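Local coordinates for protein pseudoperoxidase (Leishmania major, PDB 5VIA) that binds heme b with iron ligands on both sides and belongs to the peroxidase family, though it is regarded as a pseudoperoxidase, at residues 213-225 and 234-246. Sequence-based numbering, arbitrary orientation.
Sequences ATLPQTLRCVYVK and KRQCVVNAAELEL. With HEM (protoporphyrin IX containing Fe), chain B.
Arg220 turns its CG away from its own carbonyl carbon (chi1 -63°) and then runs extended to NE, which lays the guanidinium over the first turn of helix 241-245. There Ala241 CB sits beneath one face, 3.6 Å from CZ, and Glu245 OE2 meets the edge in plane. In the resulting salt bridge NH1 (3.3 Å) and NH2 both give weak hydrogen bonds to that same oxygen, and the carboxylate plane stands steeply against the guanidinium. A small alanine suits this place because it lets the arginine lie flat, while the aliphatic stem of Arg220 rests on Leu244 CD1.

Strands 219-224 and 235-240 form a twisted antiparallel hairpin. Three hydrogen-bonded pairs, Arg220 with Val239, Val222 with Cys237 and Val224 with Arg235, alternate with non-hydrogen-bonded pairs, where CA-H groups can approach carbonyls, as Cys221 CA does with Cys237 O at 3.3 Å. Ala241 N continues the ladder to Thr218 O (2.7 Å). On the Tyr223 face, Gln236 stretches out with CG opposite its backbone N (chi1 175°), its long methylene chain suited to lie alongside the tyrosine, amide and ring planes 16° apart. Its CB packs 3.4 Å from Tyr223 CE1, and its CG touches Cys221 SG.

At the heme end, a water accepts from Asn240 ND2 and Ala242 N and donates to Thr218 OG1 (2.7 Å); Asp57 also binds that hydroxyl, and Val56 O accepts from Asn240 ND2. So held, the flat amide puts CG 3.4 Å from heme methyl CMB, with Leu219 CD2 also against it.

Strand 219-224 is the middle one of three, beside strand 199-200. Small apolar Val222, Val224 and Cys237 fit against Phe190 of helix 186-194. Glu243 of helix 241-245 is hydrogen-bonded to the iron ligand His159, and Ala242, Glu243 and Leu246 pack on Ile137 of helix 137-142.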
ATOM      1  N   ALA A 213     -11.715 -16.810  -2.919  1.00 45.80           N
ATOM      2  CA  ALA A 213     -12.686 -17.556  -3.714  1.00 48.80           C
ATOM      3  C   ALA A 213     -12.038 -18.137  -4.956  1.00 48.10           C
ATOM      4  O   ALA A 213     -12.297 -19.281  -5.334  1.00 50.93           O
ATOM      5  CB  ALA A 213     -13.845 -16.640  -4.103  1.00 48.45           C
ATOM      6  N   THR A 214     -11.214 -17.322  -5.600  1.00 57.26           N
ATOM      7  CA  THR A 214     -10.474 -17.741  -6.775  1.00 58.68           C
ATOM      8  C   THR A 214      -8.990 -17.474  -6.522  1.00 57.74           C
ATOM      9  O   THR A 214      -8.572 -16.331  -6.345  1.00 56.03           O
ATOM     10  CB  THR A 214     -10.991 -17.028  -8.057  1.00 63.49           C
ATOM     11  OG1 THR A 214     -10.090 -17.265  -9.147  1.00 63.98           O
ATOM     12  CG2 THR A 214     -11.139 -15.525  -7.831  1.00 61.23           C
ATOM     13  N   LEU A 215      -8.197 -18.537  -6.466  1.00 51.96           N
ATOM     14  CA  LEU A 215      -6.779 -18.395  -6.137  1.00 50.66           C
ATOM     15  C   LEU A 215      -6.024 -17.703  -7.266  1.00 48.41           C
ATOM     16  O   LEU A 215      -6.329 -17.911  -8.441  1.00 50.48           O
ATOM     17  CB  LEU A 215      -6.171 -19.763  -5.821  1.00 51.03           C
ATOM     18  CG  LEU A 215      -6.770 -20.377  -4.558  1.00 50.70           C
ATOM     19  CD1 LEU A 215      -6.305 -21.789  -4.364  1.00 53.79           C
ATOM     20  CD2 LEU A 215      -6.396 -19.537  -3.355  1.00 48.17           C
ATOM     21  N   PRO A 216      -5.035 -16.873  -6.915  1.00 40.36           N
ATOM     22  CA  PRO A 216      -4.338 -16.104  -7.950  1.00 38.17           C
ATOM     23  C   PRO A 216      -3.505 -16.999  -8.866  1.00 42.02           C
ATOM     24  O   PRO A 216      -2.978 -18.043  -8.431  1.00 42.15           O
ATOM     25  CB  PRO A 216      -3.455 -15.135  -7.145  1.00 38.46           C
ATOM     26  CG  PRO A 216      -3.345 -15.706  -5.796  1.00 39.32           C
ATOM     27  CD  PRO A 216      -4.575 -16.537  -5.556  1.00 39.64           C
ATOM     28  N   GLN A 217      -3.405 -16.599 -10.131  1.00 45.62           N
ATOM     29  CA  GLN A 217      -2.761 -17.416 -11.149  1.00 46.55           C
ATOM     30  C   GLN A 217      -1.526 -16.744 -11.728  1.00 46.22           C
ATOM     31  O   GLN A 217      -0.800 -17.350 -12.511  1.00 48.86           O
ATOM     32  CB  GLN A 217      -3.751 -17.704 -12.279  1.00 48.34           C
ATOM     33  CG  GLN A 217      -5.087 -18.295 -11.835  1.00 52.92           C
ATOM     34  CD  GLN A 217      -6.003 -18.608 -13.011  1.00 58.42           C
ATOM     35  OE1 GLN A 217      -5.780 -18.138 -14.130  1.00 59.63           O
ATOM     36  NE2 GLN A 217      -7.039 -19.403 -12.763  1.00 60.82           N
ATOM     37  N   THR A 218      -1.291 -15.492 -11.345  1.00 33.08           N
ATOM     38  CA  THR A 218      -0.221 -14.709 -11.944  1.00 34.94           C
ATOM     39  C   THR A 218       0.919 -14.474 -10.963  1.00 34.51           C
ATOM     40  O   THR A 218       1.831 -13.691 -11.239  1.00 35.01           O
ATOM     41  CB  THR A 218      -0.730 -13.325 -12.417  1.00 32.70           C
ATOM     42  OG1 THR A 218      -0.854 -12.468 -11.283  1.00 32.23           O
ATOM     43  CG2 THR A 218      -2.087 -13.458 -13.101  1.00 33.81           C
ATOM     44  N   LEU A 219       0.875 -15.126  -9.810  1.00 37.87           N
ATOM     45  CA  LEU A 219       1.964 -14.940  -8.861  1.00 38.05           C
ATOM     46  C   LEU A 219       3.211 -15.663  -9.344  1.00 38.86           C
ATOM     47  O   LEU A 219       3.127 -16.748  -9.928  1.00 42.11           O
ATOM     48  CB  LEU A 219       1.580 -15.391  -7.456  1.00 35.95           C
ATOM     49  CG  LEU A 219       0.422 -14.666  -6.766  1.00 37.21           C
ATOM     50  CD1 LEU A 219       0.252 -15.194  -5.345  1.00 36.19           C
ATOM     51  CD2 LEU A 219       0.601 -13.153  -6.755  1.00 35.80           C
ATOM     52  N   ARG A 220       4.366 -15.041  -9.138  1.00 43.78           N
ATOM     53  CA  ARG A 220       5.620 -15.691  -9.477  1.00 45.67           C
ATOM     54  C   ARG A 220       6.542 -15.668  -8.272  1.00 44.64           C
ATOM     55  O   ARG A 220       6.341 -14.894  -7.332  1.00 43.47           O
ATOM     56  CB  ARG A 220       6.274 -15.052 -10.703  1.00 46.26           C
ATOM     57  CG  ARG A 220       5.450 -15.182 -11.986  1.00 47.29           C
ATOM     58  CD  ARG A 220       6.306 -14.880 -13.204  1.00 50.19           C
ATOM     59  NE  ARG A 220       5.526 -14.670 -14.424  1.00 51.91           N
ATOM     60  CZ  ARG A 220       5.815 -13.740 -15.336  1.00 54.75           C
ATOM     61  NH1 ARG A 220       6.860 -12.938 -15.161  1.00 53.93           N
ATOM     62  NH2 ARG A 220       5.063 -13.601 -16.423  1.00 55.46           N
ATOM     63  N   CYS A 221       7.558 -16.516  -8.306  1.00 43.86           N
ATOM     64  CA  CYS A 221       8.250 -16.878  -7.087  1.00 45.06           C
ATOM     65  C   CYS A 221       9.742 -17.093  -7.305  1.00 45.93           C
ATOM     66  O   CYS A 221      10.157 -17.696  -8.301  1.00 46.05           O
ATOM     67  CB  CYS A 221       7.622 -18.164  -6.545  1.00 49.32           C
ATOM     68  SG  CYS A 221       8.339 -18.782  -5.031  1.00 48.40           S
ATOM     69  N   VAL A 222      10.539 -16.581  -6.370  1.00 39.70           N
ATOM     70  CA  VAL A 222      11.936 -16.974  -6.253  1.00 40.07           C
ATOM     71  C   VAL A 222      12.224 -17.341  -4.798  1.00 40.06           C
ATOM     72  O   VAL A 222      11.611 -16.786  -3.881  1.00 39.40           O
ATOM     73  CB  VAL A 222      12.905 -15.875  -6.749  1.00 42.38           C
ATOM     74  CG1 VAL A 222      12.964 -14.705  -5.777  1.00 41.32           C
ATOM     75  CG2 VAL A 222      14.286 -16.456  -6.961  1.00 44.06           C
ATOM     76  N   TYR A 223      13.121 -18.302  -4.597  1.00 46.93           N
ATOM     77  CA  TYR A 223      13.567 -18.668  -3.257  1.00 47.51           C
ATOM     78  C   TYR A 223      14.971 -18.138  -3.043  1.00 48.52           C
ATOM     79  O   TYR A 223      15.882 -18.426  -3.827  1.00 50.58           O
ATOM     80  CB  TYR A 223      13.526 -20.185  -3.046  1.00 47.43           C
ATOM     81  CG  TYR A 223      12.121 -20.731  -2.962  1.00 48.30           C
ATOM     82  CD1 TYR A 223      11.448 -20.799  -1.747  1.00 48.25           C
ATOM     83  CD2 TYR A 223      11.462 -21.178  -4.102  1.00 49.49           C
ATOM     84  CE1 TYR A 223      10.164 -21.303  -1.672  1.00 48.55           C
ATOM     85  CE2 TYR A 223      10.175 -21.676  -4.036  1.00 49.26           C
ATOM     86  CZ  TYR A 223       9.533 -21.735  -2.821  1.00 49.90           C
ATOM     87  OH  TYR A 223       8.253 -22.242  -2.763  1.00 52.84           O
ATOM     88  N   VAL A 224      15.139 -17.359  -1.980  1.00 41.54           N
ATOM     89  CA  VAL A 224      16.390 -16.655  -1.741  1.00 43.78           C
ATOM     90  C   VAL A 224      16.969 -17.090  -0.398  1.00 44.80           C
ATOM     91  O   VAL A 224      16.238 -17.215   0.584  1.00 44.72           O
ATOM     92  CB  VAL A 224      16.168 -15.123  -1.761  1.00 41.67           C
ATOM     93  CG1 VAL A 224      17.476 -14.388  -1.588  1.00 43.20           C
ATOM     94  CG2 VAL A 224      15.521 -14.704  -3.069  1.00 43.56           C
ATOM     95  N   LYS A 225      18.273 -17.341  -0.361  1.00 68.15           N
ATOM     96  CA  LYS A 225      18.939 -17.699   0.886  1.00 70.92           C
ATOM     97  C   LYS A 225      19.360 -16.440   1.636  1.00 71.87           C
ATOM     98  O   LYS A 225      20.131 -15.630   1.117  1.00 72.31           O
ATOM     99  CB  LYS A 225      20.169 -18.560   0.606  1.00 73.44           C
ATOM    100  CG  LYS A 225      19.965 -19.618  -0.464  1.00 75.21           C
ATOM    101  CD  LYS A 225      21.214 -20.468  -0.640  1.00 79.06           C
ATOM    102  CE  LYS A 225      21.283 -21.580   0.394  1.00 82.96           C
ATOM    103  NZ  LYS A 225      20.298 -22.664   0.107  1.00 84.51           N
ATOM    104  N   LYS A 234      16.186 -21.045   2.856  1.00 51.69           N
ATOM    105  CA  LYS A 234      15.551 -20.256   1.791  1.00 48.91           C
ATOM    106  C   LYS A 234      14.273 -19.544   2.237  1.00 46.79           C
ATOM    107  O   LYS A 234      13.441 -20.116   2.949  1.00 47.56           O
ATOM    108  CB  LYS A 234      15.251 -21.118   0.554  1.00 49.17           C
ATOM    109  CG  LYS A 234      16.478 -21.716  -0.122  1.00 52.00           C
ATOM    110  CD  LYS A 234      16.099 -22.510  -1.373  1.00 53.20           C
ATOM    111  CE  LYS A 234      15.149 -23.668  -1.068  1.00 54.62           C
ATOM    112  NZ  LYS A 234      15.775 -24.736  -0.237  1.00 58.54           N
ATOM    113  N   ARG A 235      14.136 -18.292   1.802  1.00 44.10           N
ATOM    114  CA  ARG A 235      12.932 -17.492   2.005  1.00 42.89           C
ATOM    115  C   ARG A 235      12.158 -17.443   0.690  1.00 44.40           C
ATOM    116  O   ARG A 235      12.745 -17.227  -0.374  1.00 45.12           O
ATOM    117  CB  ARG A 235      13.314 -16.061   2.412  1.00 43.85           C
ATOM    118  CG  ARG A 235      14.234 -15.972   3.620  1.00 48.25           C
ATOM    119  CD  ARG A 235      13.444 -15.800   4.908  1.00 50.62           C
ATOM    120  NE  ARG A 235      12.865 -14.456   5.002  1.00 51.56           N
ATOM    121  CZ  ARG A 235      12.799 -13.756   6.134  1.00 51.24           C
ATOM    122  NH1 ARG A 235      13.277 -14.280   7.260  1.00 53.21           N
ATOM    123  NH2 ARG A 235      12.262 -12.540   6.145  1.00 47.74           N
ATOM    124  N   GLN A 236      10.847 -17.637   0.753  1.00 38.12           N
ATOM    125  CA  GLN A 236      10.028 -17.608  -0.446  1.00 38.67           C
ATOM    126  C   GLN A 236       9.656 -16.162  -0.718  1.00 37.65           C
ATOM    127  O   GLN A 236       9.083 -15.488   0.143  1.00 37.91           O
ATOM    128  CB  GLN A 236       8.774 -18.480  -0.266  1.00 38.34           C
ATOM    129  CG  GLN A 236       7.771 -18.425  -1.426  1.00 39.95           C
ATOM    130  CD  GLN A 236       6.561 -19.309  -1.189  1.00 42.42           C
ATOM    131  OE1 GLN A 236       6.145 -19.520  -0.048  1.00 42.76           O
ATOM    132  NE2 GLN A 236       6.011 -19.864  -2.265  1.00 43.75           N
ATOM    133  N   CYS A 237      10.017 -15.681  -1.903  1.00 34.25           N
ATOM    134  CA  CYS A 237       9.740 -14.307  -2.295  1.00 34.07           C
ATOM    135  C   CYS A 237       8.816 -14.316  -3.501  1.00 34.36           C
ATOM    136  O   CYS A 237       9.075 -15.013  -4.490  1.00 34.96           O
ATOM    137  CB  CYS A 237      11.042 -13.576  -2.613  1.00 33.55           C
ATOM    138  SG  CYS A 237      12.220 -13.631  -1.258  1.00 33.97           S
ATOM    139  N   VAL A 238       7.738 -13.542  -3.411  1.00 31.24           N
ATOM    140  CA  VAL A 238       6.611 -13.675  -4.328  1.00 32.51           C
ATOM    141  C   VAL A 238       6.236 -12.307  -4.889  1.00 30.65           C
ATOM    142  O   VAL A 238       6.147 -11.335  -4.138  1.00 30.11           O
ATOM    143  CB  VAL A 238       5.394 -14.306  -3.609  1.00 30.35           C
ATOM    144  CG1 VAL A 238       4.232 -14.459  -4.555  1.00 30.49           C
ATOM    145  CG2 VAL A 238       5.766 -15.678  -3.013  1.00 30.69           C
ATOM    146  N   VAL A 239       6.046 -12.224  -6.207  1.00 32.02           N
ATOM    147  CA  VAL A 239       5.700 -10.964  -6.874  1.00 31.62           C
ATOM    148  C   VAL A 239       4.718 -11.258  -8.008  1.00 33.02           C
ATOM    149  O   VAL A 239       4.828 -12.289  -8.671  1.00 32.31           O
ATOM    150  CB  VAL A 239       6.957 -10.262  -7.462  1.00 31.47           C
ATOM    151  CG1 VAL A 239       6.589  -8.943  -8.130  1.00 32.92           C
ATOM    152  CG2 VAL A 239       7.999 -10.008  -6.380  1.00 30.80           C
ATOM    153  N   ASN A 240       3.742 -10.374  -8.209  1.00 30.56           N
ATOM    154  CA  ASN A 240       2.820 -10.480  -9.342  1.00 31.75           C
ATOM    155  C   ASN A 240       3.563 -10.501 -10.674  1.00 33.39           C
ATOM    156  O   ASN A 240       4.527  -9.751 -10.853  1.00 32.93           O
ATOM    157  CB  ASN A 240       1.861  -9.275  -9.348  1.00 29.22           C
ATOM    158  CG  ASN A 240       0.646  -9.489  -8.477  1.00 30.17           C
ATOM    159  OD1 ASN A 240       0.744  -9.490  -7.249  1.00 31.51           O
ATOM    160  ND2 ASN A 240      -0.519  -9.655  -9.106  1.00 29.51           N
ATOM    161  N   ALA A 241       3.114 -11.340 -11.610  1.00 32.88           N
ATOM    162  CA  ALA A 241       3.660 -11.337 -12.967  1.00 33.28           C
ATOM    163  C   ALA A 241       3.630  -9.928 -13.557  1.00 32.45           C
ATOM    164  O   ALA A 241       4.586  -9.499 -14.207  1.00 33.87           O
ATOM    165  CB  ALA A 241       2.888 -12.304 -13.873  1.00 33.73           C
ATOM    166  N   ALA A 242       2.536  -9.215 -13.315  1.00 32.44           N
ATOM    167  CA  ALA A 242       2.367  -7.843 -13.820  1.00 33.48           C
ATOM    168  C   ALA A 242       3.439  -6.865 -13.321  1.00 33.81           C
ATOM    169  O   ALA A 242       3.883  -5.983 -14.066  1.00 33.29           O
ATOM    170  CB  ALA A 242       0.985  -7.328 -13.472  1.00 31.39           C
ATOM    171  N   GLU A 243       3.840  -7.003 -12.062  1.00 35.58           N
ATOM    172  CA  GLU A 243       4.892  -6.161 -11.494  1.00 33.76           C
ATOM    173  C   GLU A 243       6.234  -6.430 -12.177  1.00 35.89           C
ATOM    174  O   GLU A 243       7.050  -5.518 -12.353  1.00 35.65           O
ATOM    175  CB  GLU A 243       4.998  -6.413  -9.986  1.00 33.34           C
ATOM    176  CG  GLU A 243       4.638  -5.239  -9.106  1.00 33.23           C
ATOM    177  CD  GLU A 243       4.533  -5.612  -7.636  1.00 32.85           C
ATOM    178  OE1 GLU A 243       5.388  -5.171  -6.828  1.00 30.28           O
ATOM    179  OE2 GLU A 243       3.570  -6.331  -7.285  1.00 32.82           O
ATOM    180  N   LEU A 244       6.459  -7.687 -12.560  1.00 37.87           N
ATOM    181  CA  LEU A 244       7.678  -8.082 -13.257  1.00 36.44           C
ATOM    182  C   LEU A 244       7.652  -7.695 -14.737  1.00 38.84           C
ATOM    183  O   LEU A 244       8.684  -7.325 -15.309  1.00 39.80           O
ATOM    184  CB  LEU A 244       7.899  -9.598 -13.118  1.00 38.55           C
ATOM    185  CG  LEU A 244       8.133 -10.095 -11.691  1.00 40.38           C
ATOM    186  CD1 LEU A 244       8.046 -11.617 -11.600  1.00 40.76           C
ATOM    187  CD2 LEU A 244       9.490  -9.617 -11.209  1.00 39.55           C
ATOM    188  N   GLU A 245       6.484  -7.789 -15.365  1.00 46.94           N
ATOM    189  CA  GLU A 245       6.396  -7.528 -16.798  1.00 49.94           C
ATOM    190  C   GLU A 245       6.663  -6.058 -17.095  1.00 50.08           C
ATOM    191  O   GLU A 245       7.123  -5.708 -18.181  1.00 53.68           O
ATOM    192  CB  GLU A 245       5.043  -7.976 -17.360  1.00 51.51           C
ATOM    193  CG  GLU A 245       4.898  -9.498 -17.477  1.00 55.06           C
ATOM    194  CD  GLU A 245       5.962 -10.142 -18.359  1.00 58.16           C
ATOM    195  OE1 GLU A 245       6.061  -9.786 -19.553  1.00 58.36           O
ATOM    196  OE2 GLU A 245       6.702 -11.019 -17.860  1.00 60.92           O
ATOM    197  N   LEU A 246       6.403  -5.204 -16.110  1.00 42.59           N
ATOM    198  CA  LEU A 246       6.679  -3.778 -16.237  1.00 40.65           C
ATOM    199  C   LEU A 246       8.180  -3.484 -16.344  1.00 41.40           C
ATOM    200  O   LEU A 246       8.576  -2.462 -16.908  1.00 40.81           O
ATOM    201  CB  LEU A 246       6.034  -3.016 -15.082  1.00 39.05           C
ATOM    202  CG  LEU A 246       4.507  -2.997 -15.194  1.00 40.55           C
ATOM    203  CD1 LEU A 246       3.865  -2.260 -14.046  1.00 39.37           C
ATOM    204  CD2 LEU A 246       4.085  -2.374 -16.514  1.00 42.26           C
TER
HETATM  205  CHA HEM B 500       0.774  -6.567  -0.032  1.00 25.64           C
HETATM  206  CHB HEM B 500       0.126  -6.961  -4.847  1.00 20.37           C
HETATM  207  CHC HEM B 500      -0.204  -2.121  -5.036  1.00 21.94           C
HETATM  208  CHD HEM B 500       1.178  -1.728  -0.377  1.00 23.87           C
HETATM  209  C1A HEM B 500       0.550  -7.064  -1.293  1.00 23.55           C
HETATM  210  C2A HEM B 500       0.333  -8.461  -1.593  1.00 21.81           C
HETATM  211  C3A HEM B 500       0.149  -8.582  -2.904  1.00 19.68           C
HETATM  212  C4A HEM B 500       0.250  -7.253  -3.502  1.00 19.96           C
HETATM  213  CMA HEM B 500      -0.117  -9.892  -3.668  1.00 26.69           C
HETATM  214  CAA HEM B 500       0.272  -9.597  -0.548  1.00 22.76           C
HETATM  215  CBA HEM B 500      -1.116  -9.426   0.099  1.00 17.79           C
HETATM  216  CGA HEM B 500      -1.397 -10.446   1.180  1.00 26.20           C
HETATM  217  O1A HEM B 500      -1.423 -11.661   0.864  1.00 27.38           O
HETATM  218  O2A HEM B 500      -1.630 -10.038   2.352  1.00 25.36           O
HETATM  219  C1B HEM B 500      -0.049  -5.686  -5.345  1.00 24.43           C
HETATM  220  C2B HEM B 500      -0.285  -5.309  -6.719  1.00 20.83           C
HETATM  221  C3B HEM B 500      -0.402  -3.975  -6.790  1.00 26.03           C
HETATM  222  C4B HEM B 500      -0.195  -3.443  -5.444  1.00 26.16           C
HETATM  223  CMB HEM B 500      -0.420  -6.300  -7.885  1.00 19.27           C
HETATM  224  CAB HEM B 500      -0.666  -3.207  -8.109  1.00 27.17           C
HETATM  225  CBB HEM B 500      -1.291  -2.025  -8.133  1.00 22.93           C
HETATM  226  C1C HEM B 500       0.146  -1.583  -3.810  1.00 20.65           C
HETATM  227  C2C HEM B 500       0.236  -0.157  -3.471  1.00 20.54           C
HETATM  228  C3C HEM B 500       0.618  -0.063  -2.168  1.00 19.91           C
HETATM  229  C4C HEM B 500       0.782  -1.417  -1.660  1.00 21.01           C
HETATM  230  CMC HEM B 500      -0.084   0.991  -4.469  1.00 19.51           C
HETATM  231  CAC HEM B 500       0.857   1.144  -1.232  1.00 21.12           C
HETATM  232  CBC HEM B 500       0.567   2.408  -1.571  1.00 45.69           C
HETATM  233  C1D HEM B 500       1.220  -2.992   0.157  1.00 20.90           C
HETATM  234  C2D HEM B 500       1.617  -3.314   1.513  1.00 20.79           C
HETATM  235  C3D HEM B 500       1.494  -4.828   1.621  1.00 21.50           C
HETATM  236  C4D HEM B 500       1.034  -5.266   0.319  1.00 21.37           C
HETATM  237  CMD HEM B 500       2.069  -2.334   2.617  1.00 22.63           C
HETATM  238  CAD HEM B 500       1.776  -5.699   2.874  1.00 19.04           C
HETATM  239  CBD HEM B 500       0.449  -5.724   3.644  1.00 21.88           C
HETATM  240  CGD HEM B 500       0.540  -6.575   4.887  1.00 27.99           C
HETATM  241  O1D HEM B 500      -0.528  -6.853   5.510  1.00 26.21           O
HETATM  242  O2D HEM B 500       1.677  -6.974   5.244  1.00 21.51           O
HETATM  243  NA  HEM B 500       0.502  -6.348  -2.485  1.00 21.47           N
HETATM  244  NB  HEM B 500       0.011  -4.529  -4.597  1.00 21.70           N
HETATM  245  NC  HEM B 500       0.491  -2.321  -2.674  1.00 22.92           N
HETATM  246  ND  HEM B 500       0.897  -4.165  -0.521  1.00 21.48           N
HETATM  247 FE   HEM B 500       0.418  -4.373  -2.570  1.00 28.24          FE
HETATM  248  O   HOH W   1       0.057 -10.111 -12.145  1.00 33.62           O